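Local coordinates for protein hydrogenase maturation factor (Thermoanaerobacter tengcongensis, PDB 3VTH) that probably transfers a carbamoyl group from carbamoyl phosphate, at the cost of ATP, to the C-terminal cysteine of HypE during [NiFe]-hydrogenase maturation, at residues 499-504 against 696-701; 518-523 against 593-598; 531-536 against 643-648; 633-638 against 674-679. All coordinates share one frame; numbering follows the deposited sequence.

Contact 1 of 4, residues 499-504 against 696-701; sequences EKVIGI and KVVLSG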
loop_
_atom_site.group_PDB
_atom_site.type_symbol
_atom_site.label_atom_id
_atom_site.label_comp_id
_atom_site.label_asym_id
_atom_site.label_seq_id
_atom_site.Cartn_x
_atom_site.Cartn_y
_atom_site.Cartn_z
ATOM N N GLU A 499 -3.910 21.704 12.112
ATOM C CA GLU A 499 -4.910 22.504 12.813
ATOM C C GLU A 499 -5.954 21.520 13.332
ATOM O O GLU A 499 -5.932 20.343 12.967
ATOM C CB GLU A 499 -5.571 23.504 11.863
ATOM C CG GLU A 499 -6.408 22.852 10.730
ATOM C CD GLU A 499 -6.822 23.870 9.675
ATOM O OE1 GLU A 499 -7.997 24.307 9.682
ATOM O OE2 GLU A 499 -5.955 24.248 8.853
ATOM N N LYS A 500 -6.859 21.991 14.184
ATOM C CA LYS A 500 -7.920 21.139 14.697
ATOM C C LYS A 500 -8.935 20.811 13.604
ATOM O O LYS A 500 -9.456 21.699 12.945
ATOM C CB LYS A 500 -8.618 21.787 15.895
ATOM C CG LYS A 500 -7.890 21.614 17.229
ATOM C CD LYS A 500 -8.628 22.374 18.316
ATOM C CE LYS A 500 -7.698 22.843 19.436
ATOM N NZ LYS A 500 -7.448 21.773 20.433
ATOM N N VAL A 501 -9.195 19.526 13.407
ATOM C CA VAL A 501 -10.178 19.074 12.442
ATOM C C VAL A 501 -11.198 18.202 13.167
ATOM O O VAL A 501 -10.947 17.751 14.291
ATOM C CB VAL A 501 -9.517 18.237 11.291
ATOM C CG1 VAL A 501 -8.550 19.088 10.489
ATOM C CG2 VAL A 501 -8.793 16.980 11.835
ATOM N N ILE A 502 -12.339 17.964 12.531
ATOM C CA ILE A 502 -13.263 16.921 12.979
ATOM C C ILE A 502 -12.788 15.595 12.398
ATOM O O ILE A 502 -12.707 15.442 11.180
ATOM C CB ILE A 502 -14.701 17.229 12.523
ATOM C CG1 ILE A 502 -15.190 18.519 13.208
ATOM C CG2 ILE A 502 -15.613 16.058 12.812
ATOM C CD1 ILE A 502 -16.405 19.186 12.535
ATOM N N GLY A 503 -12.450 14.647 13.268
ATOM C CA GLY A 503 -11.844 13.394 12.839
ATOM C C GLY A 503 -12.863 12.285 13.028
ATOM O O GLY A 503 -13.329 12.053 14.141
ATOM N N ILE A 504 -13.226 11.621 11.936
ATOM C CA ILE A 504 -14.159 10.496 11.991
ATOM C C ILE A 504 -13.328 9.222 11.768
ATOM O O ILE A 504 -12.848 8.964 10.672
ATOM C CB ILE A 504 -15.280 10.675 10.943
ATOM C CG1 ILE A 504 -16.044 11.982 11.266
ATOM C CG2 ILE A 504 -16.194 9.444 10.914
ATOM C CD1 ILE A 504 -17.020 12.445 10.244
ATOM N N LYS A 696 -13.342 21.560 8.631
ATOM C CA LYS A 696 -12.546 20.498 8.022
ATOM C C LYS A 696 -12.875 19.173 8.689
ATOM O O LYS A 696 -12.892 19.077 9.932
ATOM C CB LYS A 696 -11.048 20.772 8.151
ATOM C CG LYS A 696 -10.536 21.969 7.309
ATOM C CD LYS A 696 -9.015 21.993 7.306
ATOM C CE LYS A 696 -8.447 23.153 6.461
ATOM N NZ LYS A 696 -8.800 24.488 6.992
ATOM N N VAL A 697 -13.140 18.169 7.854
ATOM C CA VAL A 697 -13.492 16.836 8.311
ATOM C C VAL A 697 -12.539 15.832 7.681
ATOM O O VAL A 697 -12.351 15.836 6.454
ATOM C CB VAL A 697 -14.916 16.451 7.894
ATOM C CG1 VAL A 697 -15.245 15.012 8.365
ATOM C CG2 VAL A 697 -15.934 17.447 8.451
ATOM N N VAL A 698 -11.949 14.982 8.521
ATOM C CA VAL A 698 -11.054 13.921 8.082
ATOM C C VAL A 698 -11.727 12.561 8.326
ATOM O O VAL A 698 -12.210 12.287 9.431
ATOM C CB VAL A 698 -9.701 13.975 8.852
ATOM C CG1 VAL A 698 -8.846 12.753 8.538
ATOM C CG2 VAL A 698 -8.941 15.257 8.526
ATOM N N LEU A 699 -11.734 11.711 7.300
ATOM C CA LEU A 699 -12.289 10.372 7.420
ATOM C C LEU A 699 -11.162 9.372 7.319
ATOM O O LEU A 699 -10.422 9.373 6.335
ATOM C CB LEU A 699 -13.319 10.093 6.303
ATOM C CG LEU A 699 -14.352 11.188 6.001
ATOM C CD1 LEU A 699 -15.129 10.857 4.700
ATOM C CD2 LEU A 699 -15.316 11.374 7.161
ATOM N N SER A 700 -11.005 8.535 8.339
ATOM C CA SER A 700 -9.961 7.492 8.293
ATOM C C SER A 700 -10.351 6.285 9.152
ATOM O O SER A 700 -11.409 6.282 9.779
ATOM C CB SER A 700 -8.599 8.072 8.712
ATOM O OG SER A 700 -7.548 7.176 8.371
ATOM N N GLY A 701 -9.495 5.268 9.182
ATOM C CA GLY A 701 -9.828 4.014 9.839
ATOM C C GLY A 701 -10.292 3.054 8.767
ATOM O O GLY A 701 -10.831 3.468 7.737
#
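Glu499 and Lys696 meet just ahead of the point where two parallel strands begin to pair: Lys696 NZ lies 2.8 Å from Glu499 OE1 in a salt bridge, the nitrogen coming from above the carboxylate plane. The two side chains cross at about a right angle, and a bend at the last torsion of the lysine (chi4 64°) brings NZ to the acid. Behind this bridge the backbones zip together. Ile502 N donates to Lys696 O, Val698 N to Ile502 O at 2.8 Å, Ile504 N to Val698 O at 2.8 Å, and Ser700 N to Ile504 O. On one face of the sheet Val501 CG2 touches Val698 CG2 at 3.7 Å, covered by Ile488 of helix 483-494. On the other, Ile504 CD1 packs against both Val697 CG1 (3.6 Å) and Leu699 CD2 (3.7 Å), with helices 666-692 and 707-719 beyond. An alanine in place of Lys696 would probably leave the Glu499 carboxylate without its mate across the strands. The pair lies in the mixed sheet of the Kae1-like domain, consistent with its family's actin-like ATPase fold. Its ladder ends at Ser700, whose side chain is about 4 Å from that of the iron ligand His487, so the paired strands end with a polar residue next to a ligand of the iron, though not itself on the metal.

Contact 2 of 4, residues 518-523 against 593-598; sequences WGAEIL and YVSSMG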
loop_
_atom_site.group_PDB
_atom_site.type_symbol
_atom_site.label_atom_id
_atom_site.label_comp_id
_atom_site.label_asym_id
_atom_site.label_seq_id
_atom_site.Cartn_x
_atom_site.Cartn_y
_atom_site.Cartn_z
ATOM N N TRP A 518 -12.169 0.913 20.908
ATOM C CA TRP A 518 -12.721 2.038 20.156
ATOM C C TRP A 518 -12.732 1.682 18.674
ATOM O O TRP A 518 -12.135 0.672 18.274
ATOM C CB TRP A 518 -11.869 3.287 20.366
ATOM C CG TRP A 518 -11.971 3.935 21.720
ATOM C CD1 TRP A 518 -12.563 3.426 22.855
ATOM C CD2 TRP A 518 -11.408 5.205 22.099
ATOM N NE1 TRP A 518 -12.408 4.309 23.900
ATOM C CE2 TRP A 518 -11.716 5.410 23.464
ATOM C CE3 TRP A 518 -10.688 6.193 21.408
ATOM C CZ2 TRP A 518 -11.316 6.567 24.166
ATOM C CZ3 TRP A 518 -10.298 7.348 22.100
ATOM C CH2 TRP A 518 -10.620 7.523 23.464
ATOM N N GLY A 519 -13.373 2.498 17.846
ATOM C CA GLY A 519 -13.542 2.123 16.424
ATOM C C GLY A 519 -14.768 2.713 15.754
ATOM O O GLY A 519 -15.049 2.430 14.590
ATOM N N ALA A 520 -15.494 3.545 16.488
ATOM C CA ALA A 520 -16.587 4.301 15.913
ATOM C C ALA A 520 -16.602 5.655 16.589
ATOM O O ALA A 520 -17.558 6.014 17.292
ATOM C CB ALA A 520 -17.903 3.558 16.111
ATOM N N GLU A 521 -15.527 6.405 16.364
ATOM C CA GLU A 521 -15.225 7.595 17.153
ATOM C C GLU A 521 -15.284 8.864 16.320
ATOM O O GLU A 521 -14.896 8.861 15.151
ATOM C CB GLU A 521 -13.810 7.484 17.739
ATOM C CG GLU A 521 -13.465 6.083 18.277
ATOM C CD GLU A 521 -14.440 5.633 19.330
ATOM O OE1 GLU A 521 -14.983 4.508 19.199
ATOM O OE2 GLU A 521 -14.685 6.423 20.270
ATOM N N ILE A 522 -15.774 9.938 16.934
ATOM C CA ILE A 522 -15.604 11.268 16.379
ATOM C C ILE A 522 -14.752 12.047 17.358
ATOM O O ILE A 522 -15.063 12.158 18.551
ATOM C CB ILE A 522 -16.924 12.060 16.135
ATOM C CG1 ILE A 522 -18.026 11.194 15.529
ATOM C CG2 ILE A 522 -16.648 13.321 15.267
ATOM C CD1 ILE A 522 -17.758 10.655 14.217
ATOM N N LEU A 523 -13.657 12.562 16.840
ATOM C CA LEU A 523 -12.721 13.331 17.627
ATOM C C LEU A 523 -12.693 14.750 17.107
ATOM O O LEU A 523 -13.050 15.009 15.950
ATOM C CB LEU A 523 -11.319 12.735 17.471
ATOM C CG LEU A 523 -11.183 11.221 17.608
ATOM C CD1 LEU A 523 -9.714 10.809 17.395
ATOM C CD2 LEU A 523 -11.706 10.757 18.997
ATOM N N TYR A 593 -15.537 -4.369 26.249
ATOM C CA TYR A 593 -16.602 -3.463 25.844
ATOM C C TYR A 593 -16.142 -2.662 24.652
ATOM O O TYR A 593 -14.999 -2.166 24.634
ATOM C CB TYR A 593 -17.012 -2.561 27.005
ATOM C CG TYR A 593 -17.740 -3.340 28.068
ATOM C CD1 TYR A 593 -19.119 -3.519 28.009
ATOM C CD2 TYR A 593 -17.038 -3.940 29.116
ATOM C CE1 TYR A 593 -19.791 -4.258 29.002
ATOM C CE2 TYR A 593 -17.695 -4.678 30.090
ATOM C CZ TYR A 593 -19.061 -4.833 30.024
ATOM O OH TYR A 593 -19.686 -5.562 31.013
ATOM N N VAL A 594 -17.012 -2.562 23.642
ATOM C CA VAL A 594 -16.582 -2.039 22.335
ATOM C C VAL A 594 -17.488 -0.957 21.779
ATOM O O VAL A 594 -18.725 -1.033 21.879
ATOM C CB VAL A 594 -16.435 -3.166 21.257
ATOM C CG1 VAL A 594 -15.656 -4.340 21.817
ATOM C CG2 VAL A 594 -17.843 -3.647 20.763
ATOM N N SER A 595 -16.850 0.053 21.203
ATOM C CA SER A 595 -17.504 1.052 20.347
ATOM C C SER A 595 -16.784 0.862 19.030
ATOM O O SER A 595 -15.616 1.233 18.897
ATOM C CB SER A 595 -17.258 2.474 20.884
ATOM O OG SER A 595 -17.518 3.477 19.901
ATOM N N SER A 596 -17.433 0.234 18.059
ATOM C CA SER A 596 -16.688 -0.216 16.882
ATOM C C SER A 596 -17.584 -0.313 15.660
ATOM O O SER A 596 -18.581 -1.025 15.679
ATOM C CB SER A 596 -16.057 -1.585 17.159
ATOM O OG SER A 596 -15.604 -2.207 15.957
ATOM N N MET A 597 -17.197 0.381 14.590
ATOM C CA MET A 597 -17.935 0.295 13.324
ATOM C C MET A 597 -17.777 -1.086 12.695
ATOM O O MET A 597 -18.717 -1.635 12.120
ATOM C CB MET A 597 -17.504 1.414 12.358
ATOM C CG MET A 597 -18.403 1.547 11.089
ATOM S SD MET A 597 -20.165 1.745 11.454
ATOM C CE MET A 597 -20.162 3.248 12.455
ATOM N N GLY A 598 -16.592 -1.671 12.834
ATOM C CA GLY A 598 -16.358 -3.044 12.338
ATOM C C GLY A 598 -17.266 -4.088 12.981
ATOM O O GLY A 598 -17.855 -4.929 12.285
#
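The corner at Ala520, where one strand turns away into another, meets the N-terminus of helix 597-607 close to the iron and nucleotide site of the Kae1-like domain. Glu521 OE1 is the hub, accepting three hydrogen bonds. Ser595 OG donates to it from across the contact at 2.8 Å, on the syn side of the carboxylate, while Gly519 N and Ala520 N, both 2.9 Å from this Glu521 OE1, approach on the anti side. The glutamate folds back over its own corner through a bend at chi2 (-57°). Its other oxygen, OE2, forms a salt bridge with Arg532 and stands over one face of the Trp518 ring, offset toward the rim. Ser595 OG also hydrogen-bonds Leu536 N, tying strand 530-542 to the same hub. On the helix side, Met597 N donates to Gly519 O at 3.0 Å, from above the carbonyl plane, and Ala520 CB rests 3.6 Å from Met597 N. Gly519 is pressed so closely on Ser596 that a CB there would crowd Ser596 CA and, at these backbone angles, the carbonyl O of Trp518. Ser596 is the N-cap of the helix: its OG takes the N-H of Arg599 and also hydrogen-bonds Gly508 O. Gly598 touches the bound nucleotide analogue, and Gly519 pairs through its backbone with the iron ligand Asp507. A buried carboxylate gripped by three donors and an arginine is thus likely to stay ionised and hold the turn rigid beside both ligands.

Contact 3 of 4, residues 531-536 against 643-648; sequences ERIAHL and DRYVID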
loop_
_atom_site.group_PDB
_atom_site.type_symbol
_atom_site.label_atom_id
_atom_site.label_comp_id
_atom_site.label_asym_id
_atom_site.label_seq_id
_atom_site.Cartn_x
_atom_site.Cartn_y
_atom_site.Cartn_z
ATOM N N GLU A 531 -9.675 15.299 21.351
ATOM C CA GLU A 531 -10.782 15.246 22.293
ATOM C C GLU A 531 -11.824 14.302 21.692
ATOM O O GLU A 531 -12.181 14.435 20.528
ATOM C CB GLU A 531 -11.382 16.641 22.553
ATOM C CG GLU A 531 -12.617 16.575 23.491
ATOM C CD GLU A 531 -13.264 17.934 23.818
ATOM O OE1 GLU A 531 -12.838 18.978 23.271
ATOM O OE2 GLU A 531 -14.222 17.941 24.625
ATOM N N ARG A 532 -12.286 13.340 22.481
ATOM C CA ARG A 532 -13.296 12.401 22.024
ATOM C C ARG A 532 -14.662 13.051 22.185
ATOM O O ARG A 532 -15.054 13.411 23.295
ATOM C CB ARG A 532 -13.239 11.138 22.870
ATOM C CG ARG A 532 -14.038 9.983 22.291
ATOM C CD ARG A 532 -14.229 8.931 23.380
ATOM N NE ARG A 532 -14.624 7.646 22.817
ATOM C CZ ARG A 532 -14.950 6.599 23.557
ATOM N NH1 ARG A 532 -14.942 6.696 24.891
ATOM N NH2 ARG A 532 -15.287 5.465 22.962
ATOM N N ILE A 533 -15.397 13.192 21.086
ATOM C CA ILE A 533 -16.649 13.948 21.109
ATOM C C ILE A 533 -17.856 13.022 21.068
ATOM O O ILE A 533 -18.879 13.298 21.699
ATOM C CB ILE A 533 -16.728 14.945 19.930
ATOM C CG1 ILE A 533 -15.486 15.850 19.907
ATOM C CG2 ILE A 533 -18.027 15.779 19.985
ATOM C CD1 ILE A 533 -15.358 16.758 21.131
ATOM N N ALA A 534 -17.739 11.932 20.315
ATOM C CA ALA A 534 -18.885 11.033 20.096
ATOM C C ALA A 534 -18.402 9.609 19.845
ATOM O O ALA A 534 -17.288 9.401 19.381
ATOM C CB ALA A 534 -19.760 11.523 18.912
ATOM N N HIS A 535 -19.242 8.638 20.193
ATOM C CA HIS A 535 -18.933 7.230 19.967
ATOM C C HIS A 535 -20.215 6.409 19.998
ATOM O O HIS A 535 -21.276 6.943 20.273
ATOM C CB HIS A 535 -17.921 6.722 21.008
ATOM C CG HIS A 535 -18.415 6.755 22.424
ATOM N ND1 HIS A 535 -19.029 5.673 23.019
ATOM C CD2 HIS A 535 -18.332 7.714 23.383
ATOM C CE1 HIS A 535 -19.329 5.972 24.273
ATOM N NE2 HIS A 535 -18.916 7.202 24.521
ATOM N N LEU A 536 -20.116 5.122 19.701
ATOM C CA LEU A 536 -21.261 4.207 19.825
ATOM C C LEU A 536 -21.391 3.694 21.257
ATOM O O LEU A 536 -20.377 3.525 21.931
ATOM C CB LEU A 536 -21.114 3.034 18.851
ATOM C CG LEU A 536 -21.252 3.355 17.360
ATOM C CD1 LEU A 536 -21.116 2.072 16.500
ATOM C CD2 LEU A 536 -22.580 4.066 17.051
ATOM N N ASP A 643 -21.830 13.628 28.766
ATOM C CA ASP A 643 -20.451 14.101 28.599
ATOM C C ASP A 643 -20.095 14.084 27.120
ATOM O O ASP A 643 -19.458 15.008 26.609
ATOM C CB ASP A 643 -19.481 13.229 29.389
ATOM C CG ASP A 643 -19.485 13.557 30.872
ATOM O OD1 ASP A 643 -19.880 14.690 31.236
ATOM O OD2 ASP A 643 -19.092 12.676 31.671
ATOM N N ARG A 644 -20.519 13.028 26.434
ATOM C CA ARG A 644 -20.268 12.890 25.005
ATOM C C ARG A 644 -21.555 12.599 24.257
ATOM O O ARG A 644 -22.566 12.274 24.877
ATOM C CB ARG A 644 -19.253 11.779 24.768
ATOM C CG ARG A 644 -17.837 12.247 25.019
ATOM C CD ARG A 644 -16.866 11.098 25.031
ATOM N NE ARG A 644 -16.683 10.629 26.391
ATOM C CZ ARG A 644 -15.782 11.113 27.244
ATOM N NH1 ARG A 644 -15.724 10.617 28.468
ATOM N NH2 ARG A 644 -14.943 12.084 26.881
ATOM N N TYR A 645 -21.521 12.716 22.932
ATOM C CA TYR A 645 -22.653 12.283 22.129
ATOM C C TYR A 645 -22.544 10.782 21.933
ATOM O O TYR A 645 -21.493 10.263 21.534
ATOM C CB TYR A 645 -22.677 12.960 20.773
ATOM C CG TYR A 645 -22.817 14.455 20.812
ATOM C CD1 TYR A 645 -21.689 15.272 20.745
ATOM C CD2 TYR A 645 -24.066 15.057 20.894
ATOM C CE1 TYR A 645 -21.798 16.662 20.768
ATOM C CE2 TYR A 645 -24.193 16.448 20.911
ATOM C CZ TYR A 645 -23.050 17.241 20.846
ATOM O OH TYR A 645 -23.153 18.612 20.865
ATOM N N VAL A 646 -23.613 10.058 22.174
ATOM C CA VAL A 646 -23.616 8.622 22.040
ATOM C C VAL A 646 -24.831 8.122 21.291
ATOM O O VAL A 646 -25.913 8.531 21.553
ATOM C CB VAL A 646 -23.558 7.933 23.393
ATOM C CG1 VAL A 646 -23.702 6.475 23.272
ATOM C CG2 VAL A 646 -22.312 8.270 24.119
ATOM N N ILE A 647 -24.592 7.213 20.367
ATOM C CA ILE A 647 -25.627 6.528 19.622
ATOM C C ILE A 647 -25.608 5.048 19.984
ATOM O O ILE A 647 -24.536 4.430 20.019
ATOM C CB ILE A 647 -25.383 6.704 18.117
ATOM C CG1 ILE A 647 -25.537 8.188 17.751
ATOM C CG2 ILE A 647 -26.355 5.800 17.298
ATOM C CD1 ILE A 647 -24.878 8.585 16.405
ATOM N N ASP A 648 -26.790 4.500 20.246
ATOM C CA ASP A 648 -26.949 3.098 20.617
ATOM C C ASP A 648 -27.233 2.235 19.379
ATOM O O ASP A 648 -28.339 2.273 18.831
ATOM C CB ASP A 648 -28.083 2.972 21.658
ATOM C CG ASP A 648 -28.268 1.543 22.193
ATOM O OD1 ASP A 648 -27.551 0.595 21.774
ATOM O OD2 ASP A 648 -29.140 1.384 23.063
HETATM O O HOH W 1 -19.025 15.571 23.390
HETATM O O HOH W 2 -19.309 8.708 27.024
#
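Ile533 O is gripped from two directions, by Tyr645 N at 3.0 Å, in the carbonyl plane, and by a water that donates to it at 2.8 Å and, more distantly, to Asp643 O. From there strand 645-647 runs parallel to residues 531-536 of strand 530-542: His535 N donates to Tyr645 O, and Ile647 N makes a weak bond to His535 O. The His535 ring is sandwiched. Val646 CG2 sits over one face in a CH-pi contact, 3.9 Å from the ring centroid, and Arg532 NH2 lies over the opposite face. His535 ND1 donates to Leu536 O at 2.8 Å, from above the carbonyl plane. A second water lies in the ring plane at the edge, 2.9 Å from His535 NE2, and accepts a weak bond from Arg644 NE. Arg644 crosses Arg532 at about a right angle, CD to CD 3.8 Å. Tyr645 lies alongside Ile533, its ring edge toward CG2, and its hydroxyl bonds Glu691 on helix 666-692. On the other side of their strand, Ile533 and Ala534 both face Ile522 of strand 517-525, a classic beta bulge. With two arginines close by, His535 would probably be disfavoured as a cation, while the salt bridge from Arg532 to Glu521 offsets part of that charge.

Contact 4 of 4, residues 633-638 against 674-679; sequences EYYEYE and HNTVVN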
loop_
_atom_site.group_PDB
_atom_site.type_symbol
_atom_site.label_atom_id
_atom_site.label_comp_id
_atom_site.label_asym_id
_atom_site.label_seq_id
_atom_site.Cartn_x
_atom_site.Cartn_y
_atom_site.Cartn_z
ATOM N N GLU A 633 -33.300 5.012 1.383
ATOM C CA GLU A 633 -33.971 4.764 2.654
ATOM C C GLU A 633 -32.970 4.468 3.773
ATOM O O GLU A 633 -31.830 4.072 3.517
ATOM C CB GLU A 633 -35.008 3.641 2.537
ATOM C CG GLU A 633 -36.131 3.911 1.516
ATOM C CD GLU A 633 -36.845 5.239 1.739
ATOM O OE1 GLU A 633 -36.885 6.052 0.792
ATOM O OE2 GLU A 633 -37.368 5.476 2.852
ATOM N N TYR A 634 -33.408 4.662 5.013
ATOM C CA TYR A 634 -32.515 4.497 6.161
ATOM C C TYR A 634 -33.298 4.253 7.441
ATOM O O TYR A 634 -34.531 4.330 7.467
ATOM C CB TYR A 634 -31.590 5.713 6.302
ATOM C CG TYR A 634 -32.306 6.970 6.707
ATOM C CD1 TYR A 634 -32.442 7.299 8.055
ATOM C CD2 TYR A 634 -32.863 7.829 5.759
ATOM C CE1 TYR A 634 -33.106 8.444 8.459
ATOM C CE2 TYR A 634 -33.537 8.990 6.156
ATOM C CZ TYR A 634 -33.644 9.283 7.513
ATOM O OH TYR A 634 -34.293 10.412 7.956
ATOM N N TYR A 635 -32.568 3.957 8.503
ATOM C CA TYR A 635 -33.177 3.640 9.777
ATOM C C TYR A 635 -33.121 4.848 10.713
ATOM O O TYR A 635 -32.229 5.684 10.599
ATOM C CB TYR A 635 -32.450 2.443 10.409
ATOM C CG TYR A 635 -32.639 1.161 9.633
ATOM C CD1 TYR A 635 -33.895 0.551 9.569
ATOM C CD2 TYR A 635 -31.579 0.563 8.946
ATOM C CE1 TYR A 635 -34.088 -0.615 8.874
ATOM C CE2 TYR A 635 -31.767 -0.616 8.231
ATOM C CZ TYR A 635 -33.031 -1.196 8.204
ATOM O OH TYR A 635 -33.263 -2.357 7.507
ATOM N N GLU A 636 -34.079 4.926 11.624
ATOM C CA GLU A 636 -34.084 5.938 12.665
ATOM C C GLU A 636 -32.951 5.709 13.684
ATOM O O GLU A 636 -32.623 4.567 14.028
ATOM C CB GLU A 636 -35.439 5.934 13.371
ATOM C CG GLU A 636 -35.619 7.042 14.397
ATOM C CD GLU A 636 -36.521 6.639 15.558
ATOM O OE1 GLU A 636 -37.438 7.416 15.895
ATOM O OE2 GLU A 636 -36.307 5.551 16.144
ATOM N N TYR A 637 -32.357 6.805 14.140
ATOM C CA TYR A 637 -31.367 6.775 15.216
ATOM C C TYR A 637 -31.632 7.911 16.194
ATOM O O TYR A 637 -32.373 8.852 15.903
ATOM C CB TYR A 637 -29.938 6.894 14.676
ATOM C CG TYR A 637 -29.767 8.072 13.756
ATOM C CD1 TYR A 637 -29.385 9.328 14.242
ATOM C CD2 TYR A 637 -30.007 7.930 12.395
ATOM C CE1 TYR A 637 -29.261 10.410 13.377
ATOM C CE2 TYR A 637 -29.872 8.980 11.540
ATOM C CZ TYR A 637 -29.503 10.208 12.027
ATOM O OH TYR A 637 -29.385 11.215 11.126
ATOM N N GLU A 638 -30.988 7.811 17.347
ATOM C CA GLU A 638 -31.173 8.742 18.439
ATOM C C GLU A 638 -29.774 9.093 18.922
ATOM O O GLU A 638 -28.925 8.208 19.041
ATOM C CB GLU A 638 -31.990 8.042 19.532
ATOM C CG GLU A 638 -32.020 8.727 20.884
ATOM C CD GLU A 638 -32.949 8.033 21.867
ATOM O OE1 GLU A 638 -34.175 8.283 21.802
ATOM O OE2 GLU A 638 -32.456 7.245 22.706
ATOM N N HIS A 674 -26.210 1.110 5.592
ATOM C CA HIS A 674 -25.100 1.986 5.153
ATOM C C HIS A 674 -25.545 3.457 5.222
ATOM O O HIS A 674 -24.824 4.316 5.733
ATOM C CB HIS A 674 -24.647 1.650 3.729
ATOM C CG HIS A 674 -23.730 0.466 3.628
ATOM N ND1 HIS A 674 -24.181 -0.835 3.678
ATOM C CD2 HIS A 674 -22.386 0.393 3.444
ATOM C CE1 HIS A 674 -23.154 -1.660 3.536
ATOM N NE2 HIS A 674 -22.054 -0.940 3.386
ATOM N N ASN A 675 -26.748 3.730 4.724
ATOM C CA ASN A 675 -27.284 5.096 4.725
ATOM C C ASN A 675 -27.477 5.676 6.121
ATOM O O ASN A 675 -27.297 6.879 6.330
ATOM C CB ASN A 675 -28.613 5.169 3.971
ATOM C CG ASN A 675 -28.461 4.965 2.482
ATOM O OD1 ASN A 675 -27.392 5.206 1.891
ATOM N ND2 ASN A 675 -29.544 4.515 1.854
ATOM N N THR A 676 -27.867 4.821 7.062
ATOM C CA THR A 676 -28.006 5.195 8.462
ATOM C C THR A 676 -26.658 5.685 9.051
ATOM O O THR A 676 -26.582 6.753 9.681
ATOM C CB THR A 676 -28.550 4.015 9.282
ATOM O OG1 THR A 676 -29.774 3.558 8.689
ATOM C CG2 THR A 676 -28.818 4.437 10.745
ATOM N N VAL A 677 -25.610 4.905 8.844
ATOM C CA VAL A 677 -24.272 5.295 9.321
ATOM C C VAL A 677 -23.882 6.642 8.693
ATOM O O VAL A 677 -23.508 7.570 9.406
ATOM C CB VAL A 677 -23.229 4.221 9.008
ATOM C CG1 VAL A 677 -21.795 4.709 9.354
ATOM C CG2 VAL A 677 -23.573 2.919 9.749
ATOM N N VAL A 678 -24.042 6.763 7.377
ATOM C CA VAL A 678 -23.792 8.042 6.711
ATOM C C VAL A 678 -24.570 9.170 7.374
ATOM O O VAL A 678 -23.988 10.209 7.716
ATOM C CB VAL A 678 -24.067 7.971 5.174
ATOM C CG1 VAL A 678 -24.040 9.371 4.516
ATOM C CG2 VAL A 678 -23.051 7.037 4.514
ATOM N N ASN A 679 -25.871 8.957 7.582
ATOM C CA ASN A 679 -26.739 10.000 8.097
ATOM C C ASN A 679 -26.386 10.443 9.514
ATOM O O ASN A 679 -26.259 11.647 9.755
ATOM C CB ASN A 679 -28.220 9.607 7.966
ATOM C CG ASN A 679 -28.687 9.611 6.513
ATOM O OD1 ASN A 679 -27.987 10.111 5.638
ATOM N ND2 ASN A 679 -29.854 9.050 6.253
#
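Residues 633-638 run as an irregular, extended chain over one side of helix 666-692, their closest CA atoms, those of Tyr634 and Thr676, 5.1 Å apart. Two hydrogen bonds fasten the loop. Asn675 ND2 donates to Glu633 O at 2.9 Å, nearly straight and with the carbonyl oxygen in the amide plane, and Tyr635 N donates to Thr676 OG1 at 2.8 Å. The threonine hydroxyl, set beside the backbone N (chi1 -55°), also hydrogen-bonds Lys672 O one turn earlier in the helix, and Tyr635 CB lies 3.4 Å from that same Thr676 OG1. Asn679 crosses Tyr634 at about a right angle: its ND2 stands 3.2 Å above one face of the ring, offset toward the rim near CG, with amide and ring planes 87° apart. Asn679 OD1 has Lys716 as its partner, which is likely to fix the turn of the amide. Tyr637 slides past Thr676, CD2 to CG2 4.0 Å, and its ring crosses Asn679. A valine in place of Thr676 would probably leave Tyr635 N without its acceptor and the loop less firmly tied to the helix. Asn675 OD1 meanwhile reaches Tyr708 of helix 707-719, and Tyr635 OH reaches Asp659 of helix 649-662. The arrangement is that of a loop laid across a helix and held by helix side chains that bond the loop's backbone, joining helix 666-692 to the lead-in of strand 639-641 in the Kae1-like domain, away from the annotated sites.

In the fold
From the N terminus, the chain opens contact 1 at 499-504, and 696-701 closes it, so the three other contacts all fall within that span. Contact 2 opens next at 518-523, contact 3 opens at 531-536, and contact 2 closes at 593-598 before contact 3 does, so these two cross. Contact 4 opens at 633-638, contact 3 closes at 643-648, and contact 4 closes at 674-679, a second crossing; contacts 2 and 4 are in series. Contacts 1, 2 and 3 reach one mixed sheet through neighbouring strands 501-507, 517-525 and 530-542. Contact 4 adds helix 666-692, which leads into strand 696-700; Met597 touches Val677 there, and Ile647 touches Glu638.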